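Local coordinates for protein galectin (Xenopus laevis, PDB 3WUC) that probably binds lactose and related beta-galactosides as a proto-type galectin with a beta-sandwich lectin fold, here holding a galactose-glucose pair in its sugar groove, at residues C48-R53 and L92-E97; N61-N66 and V102-G107. One frame throughout, in Å; residues are numbered along the deposited sequence.

Contact 1 of 2, residues C48-R53 and L92-E97. With GAL (beta-D-galactopyranose), chain D; GLC (alpha-D-glucopyranose), chain C.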
ATOM      1  N   CYS B  48      18.405  15.658   5.213  1.00 12.62           N
ATOM      2  CA  CYS B  48      18.824  14.310   5.522  1.00 14.66           C
ATOM      3  C   CYS B  48      19.225  13.569   4.274  1.00 14.18           C
ATOM      4  O   CYS B  48      18.397  13.318   3.409  1.00 14.73           O
ATOM      5  CB  CYS B  48      17.694  13.594   6.269  1.00 15.87           C
ATOM      6  SG  CYS B  48      18.215  11.917   6.831  1.00 18.38           S
ATOM      7  N   HIS B  49      20.504  13.246   4.161  1.00 12.31           N
ATOM      8  CA  HIS B  49      21.052  12.331   3.168  1.00 12.52           C
ATOM      9  C   HIS B  49      21.309  11.020   3.871  1.00 13.35           C
ATOM     10  O   HIS B  49      22.080  11.018   4.801  1.00 14.36           O
ATOM     11  CB  HIS B  49      22.375  12.915   2.656  1.00 14.50           C
ATOM     12  CG  HIS B  49      23.279  11.989   1.883  1.00 13.49           C
ATOM     13  ND1 HIS B  49      23.046  11.546   0.598  1.00 14.63           N
ATOM     14  CD2 HIS B  49      24.521  11.513   2.175  1.00 14.38           C
ATOM     15  CE1 HIS B  49      24.059  10.846   0.152  1.00 14.07           C
ATOM     16  NE2 HIS B  49      24.978  10.824   1.087  1.00 14.79           N
ATOM     17  N   CYS B  50      20.567   9.960   3.528  1.00 12.81           N
ATOM     18  CA  CYS B  50      20.643   8.641   4.204  1.00 12.90           C
ATOM     19  C   CYS B  50      21.281   7.721   3.199  1.00 12.70           C
ATOM     20  O   CYS B  50      20.706   7.374   2.194  1.00 13.63           O
ATOM     21  CB  CYS B  50      19.231   8.197   4.543  1.00 12.77           C
ATOM     22  SG  CYS B  50      19.194   6.572   5.298  1.00 17.34           S
ATOM     23  N   ASN B  51      22.531   7.327   3.501  1.00 13.13           N
ATOM     24  CA  ASN B  51      23.375   6.704   2.580  1.00 12.99           C
ATOM     25  C   ASN B  51      23.967   5.350   3.077  1.00 13.27           C
ATOM     26  O   ASN B  51      25.112   5.263   3.511  1.00 13.88           O
ATOM     27  CB  ASN B  51      24.496   7.663   2.175  1.00 13.94           C
ATOM     28  CG  ASN B  51      25.394   7.178   1.015  1.00 15.08           C
ATOM     29  OD1 ASN B  51      26.623   7.558   1.046  1.00 16.62           O
ATOM     30  ND2 ASN B  51      24.913   6.378   0.057  1.00 16.39           N
ATOM     31  N   PRO B  52      23.174   4.287   3.030  1.00 14.18           N
ATOM     32  CA  PRO B  52      23.796   3.018   3.357  1.00 15.30           C
ATOM     33  C   PRO B  52      24.873   2.623   2.352  1.00 14.79           C
ATOM     34  O   PRO B  52      24.697   2.677   1.163  1.00 13.04           O
ATOM     35  CB  PRO B  52      22.601   2.048   3.345  1.00 14.93           C
ATOM     36  CG  PRO B  52      21.337   2.886   3.508  1.00 14.78           C
ATOM     37  CD  PRO B  52      21.750   4.150   2.735  1.00 13.90           C
ATOM     38  N   ARG B  53      26.076   2.280   2.892  1.00 14.39           N
ATOM     39  CA  ARG B  53      27.255   1.930   2.122  1.00 15.46           C
ATOM     40  C   ARG B  53      27.629   0.479   2.356  1.00 16.70           C
ATOM     41  O   ARG B  53      27.972   0.102   3.493  1.00 16.87           O
ATOM     42  CB  ARG B  53      28.437   2.744   2.546  1.00 15.26           C
ATOM     43  CG  ARG B  53      28.179   4.239   2.163  1.00 15.67           C
ATOM     44  CD  ARG B  53      29.141   5.223   2.844  1.00 15.37           C
ATOM     45  NE  ARG B  53      28.918   6.589   2.336  1.00 18.01           N
ATOM     46  CZ  ARG B  53      29.824   7.587   2.386  1.00 18.81           C
ATOM     47  NH1 ARG B  53      31.017   7.400   3.007  1.00 17.41           N
ATOM     48  NH2 ARG B  53      29.521   8.741   1.872  1.00 18.01           N
ATOM     49  N   LEU B  92      12.417   2.467   3.846  1.00 15.02           N
ATOM     50  CA  LEU B  92      12.864   3.434   4.818  1.00 14.83           C
ATOM     51  C   LEU B  92      11.741   4.408   5.100  1.00 14.98           C
ATOM     52  O   LEU B  92      11.069   4.839   4.145  1.00 14.52           O
ATOM     53  CB  LEU B  92      14.126   4.195   4.283  1.00 15.85           C
ATOM     54  CG  LEU B  92      15.419   3.346   4.120  1.00 16.94           C
ATOM     55  CD1 LEU B  92      16.472   4.123   3.311  1.00 18.90           C
ATOM     56  CD2 LEU B  92      15.974   3.113   5.498  1.00 17.47           C
ATOM     57  N   ILE B  93      11.500   4.727   6.344  1.00 13.90           N
ATOM     58  CA  ILE B  93      10.429   5.655   6.724  1.00 13.79           C
ATOM     59  C   ILE B  93      11.103   6.824   7.455  1.00 15.69           C
ATOM     60  O   ILE B  93      11.941   6.638   8.319  1.00 15.53           O
ATOM     61  CB  ILE B  93       9.354   4.982   7.587  1.00 16.72           C
ATOM     62  CG1 ILE B  93       8.751   3.872   6.775  1.00 16.61           C
ATOM     63  CG2 ILE B  93       8.347   5.996   7.975  1.00 17.59           C
ATOM     64  CD1 ILE B  93       7.811   3.046   7.630  1.00 19.20           C
ATOM     65  N   PHE B  94      10.742   8.051   7.105  1.00 13.10           N
ATOM     66  CA  PHE B  94      11.325   9.259   7.719  1.00 12.43           C
ATOM     67  C   PHE B  94      10.243  10.050   8.391  1.00 13.73           C
ATOM     68  O   PHE B  94       9.321  10.502   7.715  1.00 14.39           O
ATOM     69  CB  PHE B  94      12.014  10.108   6.639  1.00 11.64           C
ATOM     70  CG  PHE B  94      13.083   9.389   5.854  1.00 12.54           C
ATOM     71  CD1 PHE B  94      12.834   8.577   4.811  1.00 12.85           C
ATOM     72  CD2 PHE B  94      14.412   9.551   6.264  1.00 13.67           C
ATOM     73  CE1 PHE B  94      13.811   7.880   4.112  1.00 13.61           C
ATOM     74  CE2 PHE B  94      15.434   8.880   5.531  1.00 14.06           C
ATOM     75  CZ  PHE B  94      15.133   8.098   4.520  1.00 13.94           C
ATOM     76  N   ASP B  95      10.330  10.241   9.684  1.00 14.89           N
ATOM     77  CA  ASP B  95       9.393  11.049  10.464  1.00 15.54           C
ATOM     78  C   ASP B  95       9.969  12.460  10.534  1.00 15.98           C
ATOM     79  O   ASP B  95      11.057  12.630  11.042  1.00 15.34           O
ATOM     80  CB  ASP B  95       9.289  10.567  11.923  1.00 18.14           C
ATOM     81  CG  ASP B  95       8.702   9.259  12.088  1.00 26.22           C
ATOM     82  OD1 ASP B  95       8.094   8.780  11.101  1.00 30.09           O
ATOM     83  OD2 ASP B  95       8.887   8.690  13.243  1.00 30.61           O
ATOM     84  N   PHE B  96       9.322  13.443   9.953  1.00 14.72           N
ATOM     85  CA  PHE B  96       9.821  14.792   9.968  1.00 15.36           C
ATOM     86  C   PHE B  96       9.350  15.559  11.199  1.00 15.67           C
ATOM     87  O   PHE B  96       8.140  15.786  11.380  1.00 16.78           O
ATOM     88  CB  PHE B  96       9.347  15.442   8.715  1.00 13.43           C
ATOM     89  CG  PHE B  96       9.826  16.854   8.492  1.00 16.37           C
ATOM     90  CD1 PHE B  96      11.016  17.296   8.973  1.00 18.45           C
ATOM     91  CD2 PHE B  96       9.058  17.686   7.712  1.00 15.32           C
ATOM     92  CE1 PHE B  96      11.450  18.642   8.736  1.00 18.01           C
ATOM     93  CE2 PHE B  96       9.448  19.000   7.406  1.00 15.58           C
ATOM     94  CZ  PHE B  96      10.673  19.492   7.924  1.00 18.29           C
ATOM     95  N   GLU B  97      10.330  15.919  12.074  1.00 18.20           N
ATOM     96  CA  GLU B  97      10.110  16.715  13.270  1.00 17.79           C
ATOM     97  C   GLU B  97      11.387  17.535  13.394  1.00 20.01           C
ATOM     98  O   GLU B  97      12.349  17.366  12.591  1.00 19.46           O
ATOM     99  CB  GLU B  97       9.867  15.822  14.507  1.00 20.58           C
ATOM    100  CG  GLU B  97       8.693  14.873  14.358  1.00 21.57           C
ATOM    101  CD  GLU B  97       7.331  15.507  14.463  1.00 28.55           C
ATOM    102  OE1 GLU B  97       7.260  16.726  14.652  1.00 30.59           O
ATOM    103  OE2 GLU B  97       6.303  14.785  14.325  1.00 35.82           O
TER
HETATM  104  C1  GAL D   2      30.877  11.834   0.198  1.00 19.27           C
HETATM  105  C2  GAL D   2      30.191  11.202  -0.983  1.00 20.31           C
HETATM  106  C3  GAL D   2      28.831  11.824  -1.207  1.00 17.04           C
HETATM  107  C4  GAL D   2      28.045  11.794   0.099  1.00 15.41           C
HETATM  108  C5  GAL D   2      28.902  12.446   1.208  1.00 16.25           C
HETATM  109  C6  GAL D   2      28.161  12.398   2.528  1.00 16.12           C
HETATM  110  O2  GAL D   2      31.012  11.502  -2.140  1.00 25.68           O
HETATM  111  O3  GAL D   2      28.184  11.257  -2.311  1.00 19.01           O
HETATM  112  O4  GAL D   2      27.637  10.437   0.409  1.00 16.03           O
HETATM  113  O5  GAL D   2      30.095  11.693   1.348  1.00 17.42           O
HETATM  114  O6  GAL D   2      28.934  12.907   3.603  1.00 17.86           O
HETATM  115  C1  GLC C   1      35.543  11.336   2.707  1.00 30.61           C
HETATM  116  C2  GLC C   1      34.378  10.568   3.351  1.00 24.88           C
HETATM  117  C3  GLC C   1      33.357  10.288   2.240  1.00 21.75           C
HETATM  118  C4  GLC C   1      32.913  11.513   1.432  1.00 22.97           C
HETATM  119  C5  GLC C   1      34.150  12.268   0.921  1.00 27.99           C
HETATM  120  C6  GLC C   1      33.742  13.614   0.312  1.00 28.64           C
HETATM  121  O1  GLC C   1      36.114  10.411   1.817  1.00 36.36           O
HETATM  122  O2  GLC C   1      34.843   9.345   3.881  1.00 26.69           O
HETATM  123  O3  GLC C   1      32.191   9.768   2.919  1.00 20.15           O
HETATM  124  O4  GLC C   1      32.075  11.077   0.335  1.00 21.17           O
HETATM  125  O5  GLC C   1      35.085  12.482   2.010  1.00 29.82           O
HETATM  126  O6  GLC C   1      32.949  14.586   1.064  1.00 32.73           O

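Contact 2 of 2, residues N61-N66 and V102-G107. With GAL (beta-D-galactopyranose), chain D.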
ATOM      1  N   ASN B  61      29.487  -1.823   5.068  1.00 21.61           N
ATOM      2  CA  ASN B  61      28.222  -2.150   5.746  1.00 20.23           C
ATOM      3  C   ASN B  61      27.837  -1.182   6.847  1.00 21.56           C
ATOM      4  O   ASN B  61      27.526  -1.527   7.996  1.00 22.01           O
ATOM      5  CB  ASN B  61      28.208  -3.609   6.241  1.00 24.35           C
ATOM      6  CG  ASN B  61      28.430  -4.599   5.139  1.00 25.99           C
ATOM      7  OD1 ASN B  61      29.114  -5.642   5.355  1.00 37.43           O
ATOM      8  ND2 ASN B  61      27.965  -4.324   3.993  1.00 24.13           N
ATOM      9  N   THR B  62      27.870   0.123   6.458  1.00 19.50           N
ATOM     10  CA  THR B  62      27.672   1.220   7.384  1.00 20.38           C
ATOM     11  C   THR B  62      26.719   2.240   6.745  1.00 17.42           C
ATOM     12  O   THR B  62      26.870   2.472   5.534  1.00 19.19           O
ATOM     13  CB  THR B  62      29.017   1.923   7.672  1.00 21.68           C
ATOM     14  OG1 THR B  62      29.874   0.983   8.339  1.00 25.61           O
ATOM     15  CG2 THR B  62      28.860   3.036   8.596  1.00 23.42           C
ATOM     16  N   ILE B  63      25.804   2.754   7.579  1.00 16.71           N
ATOM     17  CA  ILE B  63      24.951   3.869   7.169  1.00 16.04           C
ATOM     18  C   ILE B  63      25.661   5.165   7.475  1.00 14.62           C
ATOM     19  O   ILE B  63      26.006   5.476   8.633  1.00 14.48           O
ATOM     20  CB  ILE B  63      23.568   3.825   7.820  1.00 16.03           C
ATOM     21  CG1 ILE B  63      22.916   2.484   7.589  1.00 17.32           C
ATOM     22  CG2 ILE B  63      22.699   4.905   7.236  1.00 17.78           C
ATOM     23  CD1 ILE B  63      21.592   2.293   8.291  1.00 17.79           C
ATOM     24  N   VAL B  64      25.811   6.031   6.428  1.00 14.14           N
ATOM     25  CA  VAL B  64      26.238   7.390   6.570  1.00 15.71           C
ATOM     26  C   VAL B  64      25.043   8.315   6.442  1.00 14.87           C
ATOM     27  O   VAL B  64      24.311   8.184   5.406  1.00 15.73           O
ATOM     28  CB  VAL B  64      27.331   7.731   5.531  1.00 16.98           C
ATOM     29  CG1 VAL B  64      27.577   9.217   5.456  1.00 17.17           C
ATOM     30  CG2 VAL B  64      28.640   7.027   5.879  1.00 18.65           C
ATOM     31  N   LEU B  65      24.818   9.154   7.432  1.00 15.82           N
ATOM     32  CA  LEU B  65      23.842  10.243   7.342  0.50 14.67           C
ATOM     33  C   LEU B  65      24.584  11.589   7.314  1.00 16.65           C
ATOM     34  O   LEU B  65      25.584  11.810   8.002  1.00 15.08           O
ATOM     35  CB  LEU B  65      22.842  10.241   8.474  0.50 15.58           C
ATOM     36  CG  LEU B  65      22.011   8.997   8.766  0.50 16.41           C
ATOM     37  CD1 LEU B  65      21.200   9.360   9.960  0.50 17.23           C
ATOM     38  CD2 LEU B  65      21.136   8.457   7.614  0.50 16.48           C
ATOM     39  N   ASN B  66      24.066  12.524   6.505  1.00 13.12           N
ATOM     40  CA  ASN B  66      24.653  13.863   6.558  1.00 13.41           C
ATOM     41  C   ASN B  66      23.588  14.842   6.124  1.00 14.69           C
ATOM     42  O   ASN B  66      22.496  14.444   5.752  1.00 15.37           O
ATOM     43  CB  ASN B  66      25.897  13.943   5.624  1.00 12.45           C
ATOM     44  CG  ASN B  66      26.909  14.967   6.094  1.00 12.21           C
ATOM     45  OD1 ASN B  66      26.630  15.838   6.924  1.00 13.50           O
ATOM     46  ND2 ASN B  66      28.109  14.869   5.471  1.00 13.72           N
ATOM     47  N   VAL B 102      14.811   8.395  11.353  1.00 14.32           N
ATOM     48  CA  VAL B 102      14.973   7.445  10.240  1.00 13.92           C
ATOM     49  C   VAL B 102      14.620   6.035  10.796  1.00 14.47           C
ATOM     50  O   VAL B 102      15.353   5.528  11.678  1.00 14.59           O
ATOM     51  CB  VAL B 102      16.361   7.394   9.607  1.00 15.62           C
ATOM     52  CG1 VAL B 102      16.392   6.512   8.401  1.00 18.68           C
ATOM     53  CG2 VAL B 102      16.847   8.869   9.342  1.00 16.38           C
ATOM     54  N   HIS B 103      13.474   5.489  10.380  1.00 12.97           N
ATOM     55  CA  HIS B 103      13.054   4.127  10.734  1.00 13.80           C
ATOM     56  C   HIS B 103      13.650   3.147   9.767  1.00 13.43           C
ATOM     57  O   HIS B 103      13.296   3.076   8.576  1.00 13.41           O
ATOM     58  CB  HIS B 103      11.550   3.968  10.700  1.00 15.82           C
ATOM     59  CG  HIS B 103      10.832   4.772  11.714  1.00 18.29           C
ATOM     60  ND1 HIS B 103      10.549   4.286  12.982  1.00 23.79           N
ATOM     61  CD2 HIS B 103      10.448   6.074  11.722  1.00 21.09           C
ATOM     62  CE1 HIS B 103       9.912   5.214  13.677  1.00 23.04           C
ATOM     63  NE2 HIS B 103       9.829   6.306  12.935  1.00 22.21           N
ATOM     64  N   LEU B 104      14.583   2.352  10.237  1.00 12.52           N
ATOM     65  CA  LEU B 104      15.182   1.333   9.484  1.00 11.90           C
ATOM     66  C   LEU B 104      14.248   0.068   9.400  1.00 13.32           C
ATOM     67  O   LEU B 104      13.467  -0.120  10.375  1.00 13.47           O
ATOM     68  CB  LEU B 104      16.529   0.937  10.107  1.00 13.91           C
ATOM     69  CG  LEU B 104      17.592   2.059  10.328  1.00 13.60           C
ATOM     70  CD1 LEU B 104      18.804   1.545  10.934  1.00 14.23           C
ATOM     71  CD2 LEU B 104      17.863   2.710   8.961  1.00 15.38           C
ATOM     72  N   PRO B 105      14.452  -0.778   8.377  1.00 13.98           N
ATOM     73  CA  PRO B 105      13.471  -1.900   8.181  1.00 14.72           C
ATOM     74  C   PRO B 105      13.667  -3.006   9.197  1.00 15.54           C
ATOM     75  O   PRO B 105      12.754  -3.854   9.284  1.00 17.53           O
ATOM     76  CB  PRO B 105      13.657  -2.371   6.732  1.00 15.59           C
ATOM     77  CG  PRO B 105      15.069  -1.902   6.430  1.00 15.69           C
ATOM     78  CD  PRO B 105      15.318  -0.635   7.203  1.00 13.83           C
ATOM     79  N   ASP B 106      14.744  -2.987   9.978  1.00 14.37           N
ATOM     80  CA  ASP B 106      14.906  -3.967  11.092  1.00 15.94           C
ATOM     81  C   ASP B 106      14.235  -3.491  12.380  1.00 16.78           C
ATOM     82  O   ASP B 106      14.503  -4.081  13.430  1.00 18.44           O
ATOM     83  CB  ASP B 106      16.402  -4.265  11.318  1.00 16.14           C
ATOM     84  CG  ASP B 106      17.219  -3.005  11.699  1.00 16.91           C
ATOM     85  OD1 ASP B 106      16.636  -1.904  11.922  1.00 16.79           O
ATOM     86  OD2 ASP B 106      18.471  -3.200  11.912  1.00 19.13           O
ATOM     87  N   GLY B 107      13.444  -2.398  12.365  1.00 16.70           N
ATOM     88  CA  GLY B 107      12.832  -1.852  13.528  1.00 16.18           C
ATOM     89  C   GLY B 107      13.627  -0.900  14.371  1.00 15.75           C
ATOM     90  O   GLY B 107      13.051  -0.325  15.287  1.00 19.03           O
TER
HETATM   91  C1  GAL D   2      30.877  11.834   0.198  1.00 19.27           C
HETATM   92  C2  GAL D   2      30.191  11.202  -0.983  1.00 20.31           C
HETATM   93  C3  GAL D   2      28.831  11.824  -1.207  1.00 17.04           C
HETATM   94  C4  GAL D   2      28.045  11.794   0.099  1.00 15.41           C
HETATM   95  C5  GAL D   2      28.902  12.446   1.208  1.00 16.25           C
HETATM   96  C6  GAL D   2      28.161  12.398   2.528  1.00 16.12           C
HETATM   97  O2  GAL D   2      31.012  11.502  -2.140  1.00 25.68           O
HETATM   98  O3  GAL D   2      28.184  11.257  -2.311  1.00 19.01           O
HETATM   99  O4  GAL D   2      27.637  10.437   0.409  1.00 16.03           O
HETATM  100  O5  GAL D   2      30.095  11.693   1.348  1.00 17.42           O
HETATM  101  O6  GAL D   2      28.934  12.907   3.603  1.00 17.86           O

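Contact 1 of 2, residues C48-R53 and L92-E97
C50 and F94 make the closest approach between segments 48-53 and 92-97: CB of C50 lies 4.0 Å from CE2 of F94, in the plane of the phenyl ring and against its edge. C48 adds its sulfur, SG standing 4.3 Å from the same CE2; the line from SG to the ring centroid is oblique, so this sulfur-aromatic contact is neither face-on nor edge-on. SG of C50 is turned away from its own backbone N (chi1 177°), which brings it within 4.2 Å of CD1 of L92. The four residues are buried and meet through apolar and sulfur-aromatic contact, without polar bonds between them; the strand axes are 10.9 Å apart and nearly antiparallel at 156°. The contact is confined to these four, and its loose, solvent side lies toward E97, exposed at the end of 92-97.

The other face of 48-53 is polar and turned to the sugar groove. NE2 of H49 and O4 of the galactose share a hydrogen bond of 2.8 Å, while ND1 is held by D38. R53 reaches N51 side-on: NE (2.8 Å) and NH2 both donate to OD1 and keep it in the guanidinium plane, while F35 O and R34 help set the N51 amide. NH1 binds O3 of the glucose at 2.6 Å and D59 in a salt bridge; NH2 is shared between N51 OD1 and O4 of the galactose (2.9 Å).

Strand 45-53 runs between 36-39 and 62-69 in one sheet, and strand 89-96 between 20-28 and 99-103 in the other, F94 also touching V22, V37, L39 and V102.

Contact 2 of 2, residues N61-N66 and V102-G107
I63 and L104 meet tip to tip as aliphatic side chains, and the flat groups, the N66 amide, the H103 ring and the D106 carboxylate, lie off this interface. The amide is on the other side of strand 62-69. Its ND2 donates to O6 of the galactose at 2.8 Å in a nearly straight bond (168°) and also reaches the carbonyl O of D74, while its side chain touches W73. Two acceptors on one amide nitrogen limit how the group can turn. The H103 ring bonds through NE2 to D95, and the D106 carboxylate forms a salt bridge with K108.

Inside, CD1 of I63 is almost equidistant from the two methyls of L104, 3.8 Å from CD2 and 3.9 Å from CD1. The extended outer torsion of I63 (chi2 175°) carries CD1 to the far end of its chain and hence across to the leucine. L65 and V102 form a looser second pair, CD1 to CG2 at 4.4 Å; because L65 was modelled in two conformers, that distance describes one of them.

From L104 to G107 the chain makes a type I beta turn, closed by the 3.0 Å bond from G107 N to L104 O. G107 O then bonds to S88 OG of the second subunit.

At the other end, N61 and T62 both face R53 as a G1 beta bulge at the corner entering the strand. Apolar side chains facing inward from two sheets, with a sugar-binding asparagine facing outward, are the arrangement of the galectin beta-sandwich and its carbohydrate groove.

The centres of contacts 1 and 2 lie 7 Å apart, and both span the same sandwich. Along the chain their segments alternate: 48-53, 61-66, 92-97, 102-107. The first two belong to consecutive, neighbouring strands of the sugar-binding sheet, joined by a probable backbone bond from N51 N to V64 O (2.7 Å). In the opposing sheet, 92-97 and the start of 102-107 lie on consecutive strands, where D95 OD2 and H103 NE2 are 2.6 Å apart, a probable hydrogen bond. Packing of R53 against V64 also connects the contacts. Together they probably form part of one apolar interior behind a groove in which residues from both contacts bind the galactose.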